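Local structure of triphenylmethane reductase (Citrobacter sp., 2VRC) at residues K100-T105 and T131-T136; E111-P116 and K257-K262. The protein probably catalyses the NADPH-dependent reduction of triphenylmethane dyes, binding its dinucleotide cofactor on a Rossmann-type domain of the NmrA-like family. The protein carries 4 engineered substitutions. All blocks are in the same frame, centred on the assembly; numbering follows the deposited sequence.

Interaction 1. Residues K100-T105 and T131-T136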
loop_
_atom_site.group_PDB
_atom_site.type_symbol
_atom_site.label_atom_id
_atom_site.label_comp_id
_atom_site.label_asym_id
_atom_site.label_seq_id
_atom_site.Cartn_x
_atom_site.Cartn_y
_atom_site.Cartn_z
ATOM N N LYS D 100 20.020 -10.547 -4.300
ATOM C CA LYS D 100 21.318 -11.184 -3.978
ATOM C C LYS D 100 22.099 -10.438 -2.884
ATOM O O LYS D 100 23.001 -10.995 -2.262
ATOM C CB LYS D 100 22.196 -11.278 -5.224
ATOM C CG LYS D 100 21.466 -11.608 -6.509
ATOM C CD LYS D 100 21.736 -13.058 -6.961
ATOM C CE LYS D 100 20.597 -14.024 -6.565
ATOM N NZ LYS D 100 19.388 -13.862 -7.464
ATOM N N HIS D 101 21.772 -9.174 -2.659
ATOM C CA HIS D 101 22.398 -8.436 -1.584
ATOM C C HIS D 101 21.418 -7.396 -1.045
ATOM O O HIS D 101 20.830 -6.645 -1.817
ATOM C CB HIS D 101 23.707 -7.782 -2.047
ATOM C CG HIS D 101 24.493 -7.172 -0.930
ATOM N ND1 HIS D 101 25.406 -7.888 -0.191
ATOM C CD2 HIS D 101 24.463 -5.933 -0.388
ATOM C CE1 HIS D 101 25.925 -7.107 0.737
ATOM N NE2 HIS D 101 25.369 -5.918 0.645
ATOM N N ILE D 102 21.232 -7.363 0.270
ATOM C CA ILE D 102 20.384 -6.346 0.891
ATOM C C ILE D 102 21.232 -5.439 1.738
ATOM O O ILE D 102 21.895 -5.888 2.674
ATOM C CB ILE D 102 19.286 -6.951 1.775
ATOM C CG1 ILE D 102 18.321 -7.786 0.923
ATOM C CG2 ILE D 102 18.509 -5.832 2.511
ATOM C CD1 ILE D 102 17.341 -8.678 1.737
ATOM N N ALA D 103 21.233 -4.158 1.394
ATOM C CA ALA D 103 21.798 -3.159 2.282
ATOM C C ALA D 103 20.655 -2.434 2.999
ATOM O O ALA D 103 19.676 -2.023 2.379
ATOM C CB ALA D 103 22.667 -2.205 1.524
ATOM N N TYR D 104 20.761 -2.300 4.308
ATOM C CA TYR D 104 19.671 -1.718 5.084
ATOM C C TYR D 104 20.172 -0.535 5.900
ATOM O O TYR D 104 21.246 -0.603 6.477
ATOM C CB TYR D 104 19.017 -2.783 6.002
ATOM C CG TYR D 104 18.018 -2.191 6.979
ATOM C CD1 TYR D 104 16.825 -1.614 6.532
ATOM C CD2 TYR D 104 18.285 -2.179 8.350
ATOM C CE1 TYR D 104 15.938 -1.055 7.414
ATOM C CE2 TYR D 104 17.417 -1.635 9.239
ATOM C CZ TYR D 104 16.245 -1.075 8.784
ATOM O OH TYR D 104 15.381 -0.537 9.711
ATOM N N THR D 105 19.411 0.544 5.953
ATOM C CA THR D 105 19.802 1.704 6.752
ATOM C C THR D 105 19.212 1.611 8.142
ATOM O O THR D 105 18.043 1.892 8.351
ATOM C CB THR D 105 19.395 3.044 6.093
ATOM O OG1 THR D 105 17.971 3.169 6.085
ATOM C CG2 THR D 105 19.902 3.132 4.664
ATOM N N THR D 131 16.508 -14.473 5.979
ATOM C CA THR D 131 16.355 -14.437 4.567
ATOM C C THR D 131 17.551 -15.177 3.947
ATOM O O THR D 131 17.443 -15.726 2.840
ATOM C CB THR D 131 16.335 -12.950 4.183
ATOM O OG1 THR D 131 15.069 -12.585 3.608
ATOM C CG2 THR D 131 17.484 -12.588 3.332
ATOM N N ASN D 132 18.674 -15.199 4.674
ATOM C CA ASN D 132 19.931 -15.788 4.178
ATOM C C ASN D 132 20.672 -15.016 3.060
ATOM O O ASN D 132 21.733 -15.447 2.599
ATOM C CB ASN D 132 19.726 -17.253 3.754
ATOM C CG ASN D 132 19.552 -18.189 4.945
ATOM O OD1 ASN D 132 18.677 -19.070 4.935
ATOM N ND2 ASN D 132 20.383 -18.007 5.981
ATOM N N ILE D 133 20.115 -13.888 2.645
ATOM C CA ILE D 133 20.722 -13.045 1.639
ATOM C C ILE D 133 21.909 -12.305 2.273
ATOM O O ILE D 133 21.778 -11.744 3.368
ATOM C CB ILE D 133 19.667 -12.062 1.025
ATOM C CG1 ILE D 133 18.564 -12.862 0.314
ATOM C CG2 ILE D 133 20.300 -11.096 0.016
ATOM C CD1 ILE D 133 17.270 -12.087 0.051
ATOM N N PRO D 134 23.074 -12.314 1.597
ATOM C CA PRO D 134 24.188 -11.495 2.069
ATOM C C PRO D 134 23.721 -10.038 2.329
ATOM O O PRO D 134 22.926 -9.490 1.553
ATOM C CB PRO D 134 25.186 -11.572 0.907
ATOM C CG PRO D 134 24.890 -12.893 0.253
ATOM C CD PRO D 134 23.410 -13.061 0.368
ATOM N N TYR D 135 24.196 -9.432 3.415
ATOM C CA TYR D 135 23.617 -8.179 3.868
ATOM C C TYR D 135 24.683 -7.147 4.183
ATOM O O TYR D 135 25.830 -7.492 4.407
ATOM C CB TYR D 135 22.779 -8.410 5.132
ATOM C CG TYR D 135 23.590 -8.863 6.340
ATOM C CD1 TYR D 135 24.205 -7.948 7.172
ATOM C CD2 TYR D 135 23.738 -10.223 6.646
ATOM C CE1 TYR D 135 24.944 -8.361 8.270
ATOM C CE2 TYR D 135 24.483 -10.656 7.754
ATOM C CZ TYR D 135 25.072 -9.716 8.564
ATOM O OH TYR D 135 25.813 -10.107 9.665
ATOM N N THR D 136 24.295 -5.884 4.230
ATOM C CA THR D 136 25.144 -4.890 4.844
ATOM C C THR D 136 24.245 -4.039 5.687
ATOM O O THR D 136 23.240 -3.525 5.187
ATOM C CB THR D 136 25.900 -4.027 3.815
ATOM O OG1 THR D 136 26.585 -4.887 2.902
ATOM C CG2 THR D 136 26.918 -3.157 4.528
#
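H101 reaches across to T136 with its imidazole, a side-chain link added to the parallel pairing of two neighbouring strands. Its CB lies 4.1 Å from P134 O, and with CG anti to the backbone N (chi1 -172°) the ring is carried toward the 131-136 segment. CG and ND1 then pass P134 O, which lies over one ring face; the ND1 approach, 3.4 Å from P134 O, has too poor an angle for a hydrogen bond. CE1 lies by T136 OG1, with Y135 C a little farther off, and CD2 is more distant from that hydroxyl. NE2 donates to T136 OG1 at 2.8 Å, in the ring plane but bent (134° at the hydrogen). T136 OG1 is also hydrogen-bonded to H191 O, so two groups hold it.

The backbones pair in parallel register, through I102 N to P134 O, T136 N to I102 O and Y104 N to T136 O, all 2.9 to 3.0 Å. On the sheet face carrying I102 and Y135, I102 CD1 meets I133 CD1 at 3.8 Å, the two side chains crossing at about a right angle.

The contact closes the beta-alpha-beta unit of strand 101-107, helix 116-129 and strand 135-140; helix 80-96 packs on I102, and strand 69-72 borders 101-107.

Interaction 2. Residues E111-P116 and K257-K262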
loop_
_atom_site.group_PDB
_atom_site.type_symbol
_atom_site.label_atom_id
_atom_site.label_comp_id
_atom_site.label_asym_id
_atom_site.label_seq_id
_atom_site.Cartn_x
_atom_site.Cartn_y
_atom_site.Cartn_z
ATOM N N GLU D 111 22.060 -1.805 19.813
ATOM C CA GLU D 111 21.971 -2.694 20.976
ATOM C C GLU D 111 22.102 -1.928 22.293
ATOM O O GLU D 111 21.667 -2.421 23.311
ATOM C CB GLU D 111 22.981 -3.844 20.941
ATOM C CG GLU D 111 22.852 -4.779 19.755
ATOM C CD GLU D 111 23.587 -4.269 18.512
ATOM O OE1 GLU D 111 23.992 -3.077 18.490
ATOM O OE2 GLU D 111 23.753 -5.051 17.545
ATOM N N GLU D 112 22.667 -0.720 22.286
ATOM C CA GLU D 112 22.831 0.023 23.548
ATOM C C GLU D 112 21.833 1.138 23.732
ATOM O O GLU D 112 21.952 1.911 24.679
ATOM C CB GLU D 112 24.228 0.618 23.678
ATOM C CG GLU D 112 25.250 -0.334 24.275
ATOM C CD GLU D 112 25.991 -1.097 23.197
ATOM O OE1 GLU D 112 26.183 -0.511 22.104
ATOM O OE2 GLU D 112 26.368 -2.274 23.424
ATOM N N SER D 113 20.850 1.222 22.843
ATOM C CA SER D 113 20.060 2.429 22.739
ATOM C C SER D 113 18.926 2.568 23.738
ATOM O O SER D 113 18.295 1.575 24.168
ATOM C CB SER D 113 19.502 2.602 21.346
ATOM O OG SER D 113 18.665 3.750 21.341
ATOM N N ILE D 114 18.642 3.839 24.053
ATOM C CA ILE D 114 17.580 4.193 24.998
ATOM C C ILE D 114 16.258 4.650 24.313
ATOM O O ILE D 114 15.441 5.354 24.914
ATOM C CB ILE D 114 18.112 5.194 26.072
ATOM C CG1 ILE D 114 17.861 6.650 25.667
ATOM C CG2 ILE D 114 19.601 4.937 26.333
ATOM C CD1 ILE D 114 18.223 7.652 26.739
ATOM N N ILE D 115 16.035 4.198 23.078
ATOM C CA ILE D 115 14.957 4.702 22.230
ATOM C C ILE D 115 14.248 3.548 21.521
ATOM O O ILE D 115 14.914 2.667 20.974
ATOM C CB ILE D 115 15.522 5.691 21.187
ATOM C CG1 ILE D 115 16.016 6.969 21.894
ATOM C CG2 ILE D 115 14.521 5.946 20.079
ATOM C CD1 ILE D 115 15.721 8.288 21.177
ATOM N N PRO D 116 12.896 3.531 21.546
ATOM C CA PRO D 116 12.149 2.453 20.879
ATOM C C PRO D 116 12.431 2.275 19.385
ATOM O O PRO D 116 12.281 1.162 18.868
ATOM C CB PRO D 116 10.683 2.836 21.135
ATOM C CG PRO D 116 10.747 3.607 22.455
ATOM C CD PRO D 116 11.976 4.456 22.257
ATOM N N LYS D 257 21.304 12.662 26.556
ATOM C CA LYS D 257 21.452 11.459 27.380
ATOM C C LYS D 257 22.690 10.610 27.059
ATOM O O LYS D 257 23.102 9.764 27.863
ATOM C CB LYS D 257 20.177 10.618 27.276
ATOM C CG LYS D 257 18.999 11.192 28.076
ATOM C CD LYS D 257 19.184 10.981 29.595
ATOM C CE LYS D 257 17.888 11.332 30.353
ATOM N NZ LYS D 257 17.689 10.510 31.590
ATOM N N GLY D 258 23.278 10.847 25.889
ATOM C CA GLY D 258 24.434 10.088 25.439
ATOM C C GLY D 258 24.122 9.333 24.164
ATOM O O GLY D 258 24.939 8.562 23.662
ATOM N N GLU D 259 22.932 9.573 23.622
ATOM C CA GLU D 259 22.454 8.774 22.517
ATOM C C GLU D 259 23.285 8.955 21.256
ATOM O O GLU D 259 23.341 8.051 20.419
ATOM C CB GLU D 259 20.986 9.073 22.252
ATOM C CG GLU D 259 20.359 8.188 21.197
ATOM C CD GLU D 259 20.091 6.746 21.641
ATOM O OE1 GLU D 259 20.274 6.396 22.836
ATOM O OE2 GLU D 259 19.671 5.958 20.759
ATOM N N ALA D 260 23.922 10.117 21.112
ATOM C CA ALA D 260 24.783 10.361 19.949
ATOM C C ALA D 260 26.259 10.540 20.353
ATOM O O ALA D 260 27.026 11.265 19.700
ATOM C CB ALA D 260 24.270 11.560 19.139
ATOM N N SER D 261 26.653 9.859 21.421
ATOM C CA SER D 261 27.929 10.149 22.062
ATOM C C SER D 261 28.989 9.072 21.886
ATOM O O SER D 261 30.082 9.216 22.390
ATOM C CB SER D 261 27.716 10.416 23.551
ATOM O OG SER D 261 27.443 9.208 24.241
ATOM N N LYS D 262 28.653 7.983 21.204
ATOM C CA LYS D 262 29.599 6.893 20.958
ATOM C C LYS D 262 30.166 7.068 19.568
ATOM O O LYS D 262 29.418 7.419 18.648
ATOM C CB LYS D 262 28.889 5.537 21.004
ATOM C CG LYS D 262 28.782 4.904 22.365
ATOM C CD LYS D 262 27.324 4.534 22.663
ATOM C CE LYS D 262 27.217 3.479 23.748
ATOM N NZ LYS D 262 27.178 2.125 23.092
#
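K262 NZ forms a salt bridge with E112 OE1 at 3.0 Å, on the exposed flank of the contact. The E112 carboxylate folds back so that NZ lies against E112 CB and CG as well as OE1, the two side chains crossing at about a right angle.

Deeper in, the carboxylate of E259 faces the 111-116 loop. I114 N donates to E259 OE1 over a long 3.3 Å, yet almost straight (173° at the hydrogen), meeting the oxygen on its syn side and somewhat out of the carboxylate plane. S113 OG also comes to E259 OE2, at a very short and doubtful distance; its chi1 of 176° brings the hydroxyl beside that oxygen. The same OG receives a weak bond from I115 N at 3.2 Å. Apolar atoms flank the carboxylate: I114 CG1 (3.7 Å) and CG2 lie beside E259 OE1, the side chains running alongside each other in opposite senses, and I115 CG1 lies 4.0 Å from E259 OE2. I114 CD1 packs on K257 CB at 3.6 Å.

E259 follows a Schellman motif at G258, which ends the preceding helix with a positive phi, and lies within a type I turn, G258 to S261. G258 O takes both S261 N and S261 OG, so two donors hold the turn. The contact joins two surface loops: 111-116 links strand 101-107 to helix 116-129, while the other leads from helix 242-255 to helix 266-271. Y107 of the strand touches both S113 and E259, and A254 of helix 242-255 packs against I115 and E259.

The two contacts stand apart, with centres 25 Å and nearest atoms about 10 Å from each other, yet along the chain their segments alternate. Segment 100-105 is at the start of strand 101-107; 111-116 is the loop linking that strand to helix 116-129, which then leads to 131-136, and 257-262 comes much later. Interaction 1 is buried in the seven-stranded parallel sheet of the Rossmann-type domain. Interaction 2 lies on the surface past the C-terminal end of strand 101-107, where the loop meets the region after helix 242-255. One pairing thus builds the sheet, near whose Y104 lies the NADP(+)-binding residue S74, and the other ties that domain to the later helical part.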